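Local coordinates for protein endoglucanase (Fervidobacterium pennivorans DSM 9078, PDB 6KDD) that is a glycoside hydrolase family 5 endoglucanase that probably hydrolyses beta-glucosidic bonds in glucan chains, at residues V161-V164 with I165-N169; E231-E234 with I235-R239; V273-T276 with E277-K281. All coordinates share one frame; numbering follows the deposited sequence.

All three interactions are one-turn contacts within outer helices of a single eight-stranded beta/alpha barrel. Interaction 1 stands alone on helix 151-168, its centre about 40 Å from that of interaction 2 and across the chain's centre. Interactions 2 and 3 lie on adjacent helices, with centres about 11 Å apart. They touch directly: Ile238 packs on Val279 and Ser278. Interaction 2 is largely a surface contact, where polar side chains and a glutamate cap start the helix. Interaction 3 turns a tryptophan and a valine into the core. Interaction 1 is mixed, with buried aliphatic groups beside an arginine held by a salt bridge and by backbone carbonyls.

Interaction 1: V161-V164 with I165-N169; sequences VLKV and IRESN
Glu167 N is shared between two carbonyls of the preceding turn. Glu167 N bonds to Val164 O at 3.2 Å and weakly to Lys163 O at 3.3 Å. The donor comes to Val164 O from well above its carbonyl plane, not on a lone pair, and this bond spans three residues where the one to Lys163 O spans four. The helix, 151-168, is the crossover between parallel strands 137-140 and 174-177 of the beta/alpha barrel. Earlier in the turn the bonds are regular: Arg166 N meets Leu162 O at 2.8 Å, and Ile165 N meets Val161 O at 2.9 Å.

On the buried side, Val161 CG1 touches Ile165 CD1 at 3.8 Å. Val161 also packs on helix 112-129, and Ile165 on Phe139 and Val174 of the barrel strands. The Arg166 chain is bent at chi2 (-76°), which brings its guanidinium back beside Leu162. NE of this group forms a salt bridge with Asp195. Arg166 NH1 bonds to Asn169 O at 3.0 Å, close to the guanidinium plane, and also to Arg172 O. These partners fix the flat group's rotation. Leu162 CD1 lies over one of its faces, off toward the rim, 3.8 Å from Arg166 NE.

Interaction 2: E231-E234 with I235-R239; sequences EEWE and INQIR
Trp233 and Gln237 meet one turn apart at the start of helix 232-252. Gln237 CG lies 3.8 Å from Trp233 CE3, approaching the ring obliquely. The amide plane of Gln237 is turned 47° from the ring plane, so the two groups do not stack flat. The Gln237 chain is bent at chi2, which lifts its amide beside the six-membered ring. A second pair lies next to it. Glu232 and Asn236 run side by side and point the same way, with Glu232 CG 3.7 Å from Asn236 ND2. Under these side chains the backbone bonds are those of an alpha helix. Ile235 N donates to Glu231 O at 3.0 Å, Asn236 N to Glu232 O at 2.8 Å and Gln237 N to Trp233 O at 3.0 Å.

Glutamates position this first shell. Trp233 CG sits between the backbone N and the carbonyl carbon (chi1 74°), and this turns the indole back toward the helix start. There NE1 of Trp233 bonds to Glu231 OE2 at 2.8 Å. The oxygen lies in the ring plane, but the N-H meets it on the anti side, tilted 28° from the carboxylate plane. The other oxygen, OE1 of Glu231, bonds to Asn229. Glu234 CG covers part of one ring face. The extended Glu234 chain carries OE1 to Glu231 N at 2.8 Å.

Farther out, Ile235 and Ile238 pack on Trp228, Ile238 also on helix 269-285, while Arg239 NH1 pairs with Glu285. Glu231 is the N-cap, and the bond from its N-H to the Glu234 side chain is one half of a capping box. The cap begins the outer helix that leads into strand 256-261 of the beta/alpha barrel.

Interaction 3: V273-T276 with E277-K281; sequences VKWT and ESVRK
Val279 CG2 sits over the face of the Trp275 indole and makes a CH-pi contact. Val279 CG2 is 3.7 Å from the centroid of the Trp275 six-membered ring and only 14° off the ring normal. The closest ring atom is Trp275 CE2, at 3.6 Å from Val279 CG2. Trp275 CG is anti to the backbone N (chi1 -175°), which lays the ring along the helix beside the next turn. Trp228 meets the indole edge-to-face, Phe210 and Phe261 also touch it, and its NE1 bonds to Glu206 O. A leucine in place of Trp275 would probably leave Glu206 O without that donor and open a gap over Val279 and beside Trp228.

The hydrogen bonds follow the alpha-helical pattern, with one addition. Val279 N meets Trp275 O at 2.9 Å, and Arg280 N meets Thr276 O at the same 2.9 Å. Lys274 O accepts two donors from Ser278. Ser278 N comes to 3.0 Å and Ser278 OG to 2.9 Å of Lys274 O, from opposite faces of its plane. Ser278 thus satisfies its hydroxyl within its own helix. Thr276 OG1 likewise bonds back, to Arg272 O.

A salt bridge joins Lys281 NZ to Glu277 OE2 at 3.2 Å, on the anti lone pair. Arg280 bonds to Ala316 O and forms a salt bridge with Glu284. The helix is the beta-alpha-beta crossover between strands 256-261 and 289-292 of the beta/alpha (TIM) barrel.

Interaction 1: V161-V164 with I165-N169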
loop_
_atom_site.group_PDB
_atom_site.type_symbol
_atom_site.label_atom_id
_atom_site.label_comp_id
_atom_site.label_asym_id
_atom_site.label_seq_id
_atom_site.Cartn_x
_atom_site.Cartn_y
_atom_site.Cartn_z
ATOM N N VAL A 161 -0.057 3.326 -18.307
ATOM C CA VAL A 161 -0.892 2.351 -17.625
ATOM C C VAL A 161 -2.285 2.942 -17.370
ATOM O O VAL A 161 -3.295 2.299 -17.658
ATOM C CB VAL A 161 -0.208 1.837 -16.336
ATOM C CG1 VAL A 161 -1.129 0.921 -15.540
ATOM C CG2 VAL A 161 1.066 1.085 -16.670
ATOM N N LEU A 162 -2.360 4.178 -16.892
ATOM C CA LEU A 162 -3.642 4.760 -16.527
ATOM C C LEU A 162 -4.541 4.857 -17.755
ATOM O O LEU A 162 -5.736 4.547 -17.687
ATOM C CB LEU A 162 -3.422 6.143 -15.910
ATOM C CG LEU A 162 -4.693 6.913 -15.564
ATOM C CD1 LEU A 162 -5.547 6.176 -14.521
ATOM C CD2 LEU A 162 -4.348 8.306 -15.070
ATOM N N LYS A 163 -3.940 5.302 -18.867
ATOM C CA LYS A 163 -4.661 5.398 -20.124
ATOM C C LYS A 163 -5.385 4.081 -20.390
ATOM O O LYS A 163 -6.601 4.088 -20.624
ATOM C CB LYS A 163 -3.733 5.767 -21.289
ATOM C CG LYS A 163 -4.443 6.038 -22.612
ATOM C CD LYS A 163 -5.441 7.203 -22.566
ATOM C CE LYS A 163 -5.900 7.662 -23.942
ATOM N NZ LYS A 163 -6.639 6.604 -24.676
ATOM N N VAL A 164 -4.641 2.963 -20.323
ATOM C CA VAL A 164 -5.270 1.685 -20.628
ATOM C C VAL A 164 -6.292 1.251 -19.575
ATOM O O VAL A 164 -7.313 0.677 -19.945
ATOM C CB VAL A 164 -4.328 0.565 -21.108
ATOM C CG1 VAL A 164 -3.158 1.117 -21.903
ATOM C CG2 VAL A 164 -3.883 -0.409 -20.038
ATOM N N ILE A 165 -6.058 1.538 -18.282
ATOM C CA ILE A 165 -7.062 1.176 -17.280
ATOM C C ILE A 165 -8.351 1.920 -17.613
ATOM O O ILE A 165 -9.460 1.372 -17.526
ATOM C CB ILE A 165 -6.553 1.522 -15.867
ATOM C CG1 ILE A 165 -5.371 0.632 -15.474
ATOM C CG2 ILE A 165 -7.673 1.500 -14.833
ATOM C CD1 ILE A 165 -4.637 1.092 -14.210
ATOM N N ARG A 166 -8.184 3.178 -18.038
ATOM C CA ARG A 166 -9.315 4.075 -18.250
ATOM C C ARG A 166 -10.161 3.637 -19.446
ATOM O O ARG A 166 -11.318 4.034 -19.554
ATOM C CB ARG A 166 -8.845 5.519 -18.430
ATOM C CG ARG A 166 -8.377 6.191 -17.152
ATOM C CD ARG A 166 -9.561 6.586 -16.314
ATOM N NE ARG A 166 -9.228 7.178 -15.025
ATOM C CZ ARG A 166 -9.492 6.607 -13.853
ATOM N NH1 ARG A 166 -10.066 5.410 -13.812
ATOM N NH2 ARG A 166 -9.183 7.244 -12.739
ATOM N N GLU A 167 -9.588 2.825 -20.339
ATOM C CA GLU A 167 -10.311 2.392 -21.525
ATOM C C GLU A 167 -11.476 1.504 -21.100
ATOM O O GLU A 167 -12.551 1.575 -21.689
ATOM C CB GLU A 167 -9.418 1.563 -22.455
ATOM C CG GLU A 167 -8.365 2.397 -23.170
ATOM C CD GLU A 167 -7.403 1.626 -24.069
ATOM O OE1 GLU A 167 -6.667 2.280 -24.818
ATOM O OE2 GLU A 167 -7.397 0.376 -24.039
ATOM N N SER A 168 -11.239 0.646 -20.097
ATOM C CA SER A 168 -12.253 -0.293 -19.633
ATOM C C SER A 168 -12.835 0.150 -18.300
ATOM O O SER A 168 -13.937 -0.273 -17.955
ATOM C CB SER A 168 -11.718 -1.704 -19.536
ATOM O OG SER A 168 -10.644 -1.742 -18.587
ATOM N N ASN A 169 -12.114 1.010 -17.560
ATOM C CA ASN A 169 -12.633 1.547 -16.303
ATOM C C ASN A 169 -12.514 3.069 -16.308
ATOM O O ASN A 169 -11.561 3.643 -15.762
ATOM C CB ASN A 169 -11.908 0.975 -15.077
ATOM C CG ASN A 169 -11.998 -0.531 -14.945
ATOM O OD1 ASN A 169 -12.627 -1.015 -14.021
ATOM N ND2 ASN A 169 -11.351 -1.290 -15.819
#

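Interaction 2: E231-E234 with I235-R239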
loop_
_atom_site.group_PDB
_atom_site.type_symbol
_atom_site.label_atom_id
_atom_site.label_comp_id
_atom_site.label_asym_id
_atom_site.label_seq_id
_atom_site.Cartn_x
_atom_site.Cartn_y
_atom_site.Cartn_z
ATOM N N GLU A 231 8.655 11.896 22.317
ATOM C CA GLU A 231 8.984 13.242 22.738
ATOM C C GLU A 231 8.435 14.208 21.710
ATOM O O GLU A 231 8.072 13.814 20.601
ATOM C CB GLU A 231 10.499 13.405 22.783
ATOM C CG GLU A 231 11.107 12.538 23.855
ATOM C CD GLU A 231 12.601 12.364 23.688
ATOM O OE1 GLU A 231 13.119 11.389 24.247
ATOM O OE2 GLU A 231 13.212 13.152 22.918
ATOM N N GLU A 232 8.438 15.484 22.099
ATOM C CA GLU A 232 7.849 16.549 21.320
ATOM C C GLU A 232 8.575 16.763 19.992
ATOM O O GLU A 232 7.891 16.978 18.996
ATOM C CB GLU A 232 7.786 17.828 22.162
ATOM C CG GLU A 232 7.020 18.937 21.471
ATOM C CD GLU A 232 6.599 20.105 22.347
ATOM O OE1 GLU A 232 6.720 19.999 23.605
ATOM O OE2 GLU A 232 6.139 21.120 21.764
ATOM N N TRP A 233 9.928 16.773 19.972
ATOM C CA TRP A 233 10.657 17.037 18.735
ATOM C C TRP A 233 10.483 15.853 17.773
ATOM O O TRP A 233 10.572 16.037 16.558
ATOM C CB TRP A 233 12.171 17.298 18.953
ATOM C CG TRP A 233 12.878 16.012 19.266
ATOM C CD1 TRP A 233 12.870 15.369 20.470
ATOM C CD2 TRP A 233 13.615 15.163 18.373
ATOM N NE1 TRP A 233 13.557 14.187 20.390
ATOM C CE2 TRP A 233 14.029 14.032 19.115
ATOM C CE3 TRP A 233 13.967 15.227 17.021
ATOM C CZ2 TRP A 233 14.770 12.985 18.558
ATOM C CZ3 TRP A 233 14.718 14.203 16.479
ATOM C CH2 TRP A 233 15.111 13.097 17.235
ATOM N N GLU A 234 10.326 14.642 18.325
ATOM C CA GLU A 234 10.099 13.446 17.507
ATOM C C GLU A 234 8.738 13.519 16.811
ATOM O O GLU A 234 8.640 13.317 15.593
ATOM C CB GLU A 234 10.078 12.199 18.376
ATOM C CG GLU A 234 11.449 11.787 18.857
ATOM C CD GLU A 234 11.402 10.592 19.780
ATOM O OE1 GLU A 234 10.637 10.624 20.768
ATOM O OE2 GLU A 234 12.110 9.617 19.506
ATOM N N ILE A 235 7.713 13.867 17.601
ATOM C CA ILE A 235 6.369 14.107 17.094
ATOM C C ILE A 235 6.429 15.238 16.086
ATOM O O ILE A 235 5.829 15.111 15.020
ATOM C CB ILE A 235 5.343 14.351 18.223
ATOM C CG1 ILE A 235 5.331 13.239 19.275
ATOM C CG2 ILE A 235 3.953 14.668 17.688
ATOM C CD1 ILE A 235 4.475 12.071 18.933
ATOM N N ASN A 236 7.180 16.319 16.400
ATOM C CA ASN A 236 7.304 17.446 15.483
ATOM C C ASN A 236 7.892 17.039 14.132
ATOM O O ASN A 236 7.477 17.580 13.100
ATOM C CB ASN A 236 8.049 18.657 16.073
ATOM C CG ASN A 236 7.141 19.523 16.924
ATOM O OD1 ASN A 236 5.971 19.704 16.591
ATOM N ND2 ASN A 236 7.653 20.044 18.029
ATOM N N GLN A 237 8.833 16.093 14.147
ATOM C CA GLN A 237 9.440 15.547 12.935
ATOM C C GLN A 237 8.370 14.934 12.023
ATOM O O GLN A 237 8.333 15.236 10.836
ATOM C CB GLN A 237 10.375 14.387 13.281
ATOM C CG GLN A 237 11.610 14.782 14.070
ATOM C CD GLN A 237 12.649 15.328 13.125
ATOM O OE1 GLN A 237 13.194 14.614 12.287
ATOM N NE2 GLN A 237 12.891 16.620 13.229
ATOM N N ILE A 238 7.489 14.087 12.592
ATOM C CA ILE A 238 6.424 13.459 11.807
ATOM C C ILE A 238 5.548 14.552 11.191
ATOM O O ILE A 238 5.286 14.529 9.986
ATOM C CB ILE A 238 5.613 12.430 12.631
ATOM C CG1 ILE A 238 6.528 11.340 13.211
ATOM C CG2 ILE A 238 4.466 11.858 11.787
ATOM C CD1 ILE A 238 5.853 10.388 14.170
ATOM N N ARG A 239 5.163 15.548 12.008
ATOM C CA ARG A 239 4.343 16.651 11.521
ATOM C C ARG A 239 4.989 17.414 10.362
ATOM O O ARG A 239 4.289 17.811 9.427
ATOM C CB ARG A 239 3.941 17.628 12.626
ATOM C CG ARG A 239 2.999 18.713 12.114
ATOM C CD ARG A 239 2.693 19.739 13.168
ATOM N NE ARG A 239 2.799 19.090 14.466
ATOM C CZ ARG A 239 1.788 18.512 15.100
ATOM N NH1 ARG A 239 0.584 18.532 14.561
ATOM N NH2 ARG A 239 1.992 17.948 16.279
#

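Interaction 3: V273-T276 with E277-K281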
loop_
_atom_site.group_PDB
_atom_site.type_symbol
_atom_site.label_atom_id
_atom_site.label_comp_id
_atom_site.label_asym_id
_atom_site.label_seq_id
_atom_site.Cartn_x
_atom_site.Cartn_y
_atom_site.Cartn_z
ATOM N N VAL A 273 4.133 1.069 19.701
ATOM C CA VAL A 273 2.827 1.636 20.035
ATOM C C VAL A 273 2.832 3.152 19.905
ATOM O O VAL A 273 1.982 3.706 19.209
ATOM C CB VAL A 273 2.324 1.160 21.411
ATOM C CG1 VAL A 273 1.041 1.867 21.821
ATOM C CG2 VAL A 273 2.139 -0.337 21.396
ATOM N N LYS A 274 3.806 3.849 20.548
ATOM C CA LYS A 274 3.798 5.304 20.474
ATOM C C LYS A 274 4.020 5.820 19.060
ATOM O O LYS A 274 3.345 6.746 18.637
ATOM C CB LYS A 274 4.865 5.930 21.388
ATOM C CG LYS A 274 4.647 5.651 22.870
ATOM C CD LYS A 274 5.824 6.185 23.665
ATOM C CE LYS A 274 6.045 5.448 24.961
ATOM N NZ LYS A 274 7.473 5.535 25.357
ATOM N N TRP A 275 4.995 5.250 18.333
ATOM C CA TRP A 275 5.242 5.696 16.973
ATOM C C TRP A 275 3.973 5.526 16.127
ATOM O O TRP A 275 3.629 6.391 15.320
ATOM C CB TRP A 275 6.406 4.881 16.367
ATOM C CG TRP A 275 6.833 5.327 14.991
ATOM C CD1 TRP A 275 7.794 6.248 14.661
ATOM C CD2 TRP A 275 6.363 4.793 13.738
ATOM N NE1 TRP A 275 7.916 6.376 13.301
ATOM C CE2 TRP A 275 7.035 5.496 12.708
ATOM C CE3 TRP A 275 5.402 3.820 13.402
ATOM C CZ2 TRP A 275 6.813 5.221 11.358
ATOM C CZ3 TRP A 275 5.150 3.599 12.056
ATOM C CH2 TRP A 275 5.877 4.260 11.057
ATOM N N THR A 276 3.386 4.343 16.208
ATOM C CA THR A 276 2.244 3.996 15.342
ATOM C C THR A 276 1.053 4.918 15.625
ATOM O O THR A 276 0.437 5.468 14.715
ATOM C CB THR A 276 1.866 2.519 15.538
ATOM O OG1 THR A 276 2.981 1.708 15.169
ATOM C CG2 THR A 276 0.683 2.059 14.700
ATOM N N GLU A 277 0.750 5.117 16.911
ATOM C CA GLU A 277 -0.314 6.034 17.303
ATOM C C GLU A 277 -0.054 7.448 16.783
ATOM O O GLU A 277 -0.937 8.121 16.228
ATOM C CB GLU A 277 -0.490 5.980 18.827
ATOM C CG GLU A 277 -1.659 6.818 19.311
ATOM C CD GLU A 277 -1.866 6.922 20.821
ATOM O OE1 GLU A 277 -1.264 6.133 21.594
ATOM O OE2 GLU A 277 -2.650 7.793 21.223
ATOM N N SER A 278 1.200 7.903 16.919
ATOM C CA SER A 278 1.563 9.243 16.485
ATOM C C SER A 278 1.432 9.419 14.981
ATOM O O SER A 278 0.903 10.442 14.542
ATOM C CB SER A 278 2.966 9.584 16.904
ATOM O OG SER A 278 2.998 9.651 18.313
ATOM N N VAL A 279 1.980 8.460 14.205
ATOM C CA VAL A 279 1.860 8.496 12.759
ATOM C C VAL A 279 0.384 8.480 12.343
ATOM O O VAL A 279 -0.040 9.252 11.467
ATOM C CB VAL A 279 2.667 7.361 12.098
ATOM C CG1 VAL A 279 2.268 7.206 10.647
ATOM C CG2 VAL A 279 4.169 7.673 12.168
ATOM N N ARG A 280 -0.382 7.579 12.958
ATOM C CA ARG A 280 -1.792 7.445 12.612
ATOM C C ARG A 280 -2.562 8.736 12.917
ATOM O O ARG A 280 -3.334 9.215 12.085
ATOM C CB ARG A 280 -2.388 6.223 13.314
ATOM C CG ARG A 280 -3.810 5.906 12.857
ATOM C CD ARG A 280 -4.804 6.642 13.741
ATOM N NE ARG A 280 -4.729 5.981 15.016
ATOM C CZ ARG A 280 -5.239 6.446 16.146
ATOM N NH1 ARG A 280 -5.885 7.600 16.179
ATOM N NH2 ARG A 280 -5.106 5.736 17.251
ATOM N N LYS A 281 -2.371 9.299 14.117
ATOM C CA LYS A 281 -3.022 10.564 14.458
ATOM C C LYS A 281 -2.571 11.688 13.531
ATOM O O LYS A 281 -3.351 12.575 13.211
ATOM C CB LYS A 281 -2.757 10.985 15.901
ATOM C CG LYS A 281 -3.409 10.092 16.945
ATOM C CD LYS A 281 -2.948 10.441 18.339
ATOM C CE LYS A 281 -4.099 10.844 19.238
ATOM N NZ LYS A 281 -4.821 9.663 19.775
#